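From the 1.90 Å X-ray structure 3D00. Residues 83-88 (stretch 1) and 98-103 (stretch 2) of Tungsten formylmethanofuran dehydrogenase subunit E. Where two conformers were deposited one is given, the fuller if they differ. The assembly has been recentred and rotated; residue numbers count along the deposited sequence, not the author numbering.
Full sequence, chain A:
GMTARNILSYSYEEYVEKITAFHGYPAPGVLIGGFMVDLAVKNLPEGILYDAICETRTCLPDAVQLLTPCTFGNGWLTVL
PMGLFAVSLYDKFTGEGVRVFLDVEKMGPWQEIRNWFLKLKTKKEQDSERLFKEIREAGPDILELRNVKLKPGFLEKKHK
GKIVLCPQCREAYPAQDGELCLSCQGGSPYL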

# COMPACT_ATOMS: atom_id res chain seq x y z
N GLY A 83 -8.41 12.29 -0.05
CA GLY A 83 -8.40 13.00 1.22
C GLY A 83 -9.60 12.79 2.11
O GLY A 83 -9.81 13.53 3.06
N LEU A 84 -10.38 11.75 1.81
CA LEU A 84 -11.60 11.42 2.53
C LEU A 84 -11.31 10.22 3.42
O LEU A 84 -10.80 9.22 2.98
CB LEU A 84 -12.74 11.11 1.57
CG LEU A 84 -13.18 12.28 0.70
CD1 LEU A 84 -14.20 11.82 -0.32
CD2 LEU A 84 -13.75 13.44 1.55
N PHE A 85 -11.61 10.37 4.70
CA PHE A 85 -11.36 9.32 5.70
C PHE A 85 -12.52 8.32 5.63
O PHE A 85 -13.44 8.36 6.42
CB PHE A 85 -11.20 9.91 7.11
CG PHE A 85 -10.36 9.06 8.02
CD1 PHE A 85 -9.00 8.98 7.84
CD2 PHE A 85 -10.93 8.34 9.05
CE1 PHE A 85 -8.21 8.18 8.66
CE2 PHE A 85 -10.15 7.53 9.88
CZ PHE A 85 -8.80 7.45 9.68
N ALA A 86 -12.44 7.45 4.64
CA ALA A 86 -13.48 6.49 4.34
C ALA A 86 -12.86 5.23 3.73
O ALA A 86 -11.82 5.27 3.06
CB ALA A 86 -14.48 7.10 3.39
N VAL A 87 -13.47 4.09 4.01
CA VAL A 87 -13.07 2.83 3.40
C VAL A 87 -14.35 2.14 2.95
O VAL A 87 -15.37 2.27 3.61
CB VAL A 87 -12.32 1.90 4.44
CG1 VAL A 87 -13.15 1.77 5.76
CG2 VAL A 87 -12.03 0.49 3.83
N SER A 88 -14.30 1.47 1.80
CA SER A 88 -15.35 0.56 1.41
C SER A 88 -14.76 -0.83 1.22
O SER A 88 -13.59 -0.99 0.78
CB SER A 88 -16.05 1.01 0.14
OG SER A 88 -15.20 0.92 -0.97
N VAL A 98 -20.08 -1.88 1.20
CA VAL A 98 -20.42 -0.94 2.24
C VAL A 98 -19.29 0.04 2.41
O VAL A 98 -18.16 -0.36 2.39
CB VAL A 98 -20.75 -1.64 3.60
CG1 VAL A 98 -21.89 -2.55 3.42
CG2 VAL A 98 -19.58 -2.44 4.11
N ARG A 99 -19.65 1.31 2.56
CA ARG A 99 -18.70 2.35 2.81
C ARG A 99 -18.86 2.83 4.23
O ARG A 99 -20.00 3.03 4.69
CB ARG A 99 -18.96 3.52 1.90
CG ARG A 99 -17.96 4.63 2.01
CD ARG A 99 -18.40 5.68 0.98
NE ARG A 99 -17.45 6.77 0.90
CZ ARG A 99 -17.59 7.93 1.49
NH1 ARG A 99 -18.67 8.16 2.21
NH2 ARG A 99 -16.63 8.83 1.38
N VAL A 100 -17.73 3.04 4.90
CA VAL A 100 -17.70 3.50 6.27
C VAL A 100 -16.86 4.74 6.33
O VAL A 100 -15.78 4.81 5.76
CB VAL A 100 -17.13 2.44 7.26
CG1 VAL A 100 -17.24 2.98 8.69
CG2 VAL A 100 -17.84 1.12 7.12
N PHE A 101 -17.37 5.72 7.06
CA PHE A 101 -16.72 6.96 7.23
C PHE A 101 -17.06 7.57 8.60
O PHE A 101 -17.92 7.07 9.33
CB PHE A 101 -17.13 7.89 6.07
CG PHE A 101 -18.62 8.17 5.95
CD1 PHE A 101 -19.46 7.27 5.36
CD2 PHE A 101 -19.14 9.36 6.40
CE1 PHE A 101 -20.81 7.55 5.22
CE2 PHE A 101 -20.50 9.66 6.27
CZ PHE A 101 -21.33 8.75 5.68
N LEU A 102 -16.36 8.65 8.93
CA LEU A 102 -16.57 9.35 10.19
C LEU A 102 -17.73 10.35 10.08
O LEU A 102 -17.86 11.07 9.09
CB LEU A 102 -15.29 10.05 10.65
CG LEU A 102 -14.36 9.24 11.58
CD1 LEU A 102 -14.18 7.89 10.97
CD2 LEU A 102 -13.01 9.95 11.82
N ASP A 103 -18.55 10.36 11.12
CA ASP A 103 -19.74 11.19 11.22
C ASP A 103 -19.44 12.23 12.32
O ASP A 103 -19.53 11.92 13.51
CB ASP A 103 -20.93 10.29 11.58
CG ASP A 103 -22.29 10.90 11.27
OD1 ASP A 103 -22.48 11.48 10.18
OD2 ASP A 103 -23.21 10.75 12.12

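The most unusual feature of this contact is an arginine whose extended side chain runs roughly along the neighbouring strand. Arg99 keeps chi1, chi2 and chi3 all near t, and the extended chain carries its guanidinium to Ala86, whose CB lies over one face of the group, 3.4 Å from Arg99 NH2. Leu84 meets the same group at its edge, its CD1 4.2 Å from Arg99 NH2. The guanidinium nitrogens are not left unpaired: NE, NH1 and NH2 all find hydrogen-bond partners elsewhere in the structure, while one face of the group packs against the Ala86 methyl.

The frame beneath is antiparallel, the strand directions 166° apart, and one residue pair carries the direct backbone bonding. Val87 N donates to Val100 O at 3.0 Å, and Val100 N returns the bond to Val87 O at 2.8 Å, with a nearly straight 170° at the hydrogen. The same carbonyls also accept CA-H contacts: Ala86 CA sits 3.2 Å from Val100 O, and Arg99 CA 3.4 Å from Val87 O. Ser88 CA adds another, 3.1 Å from Val98 O. Each strand thus uses its carbonyl oxygens beyond the conventional N-H bonds.

Side chains sort by alternation. Val87 and Val100 share one face, with Val87 CG1 4.3 Å from Val100 CB; Ala86, Ser88, Arg99 and Phe101 direct CB to the other. There Ala86 CB touches Phe101 CB at 3.9 Å, but the aromatic end leads away, so the contact with Ala86 is made at CB and the ring lies farther off. Leu102 does the reverse: its CB starts sideways and its end comes nearer, placing CD1 3.8 Å from Phe85 CD2, at the edge of that ring. Leu102 N is buried by the contact and has no partner in the model.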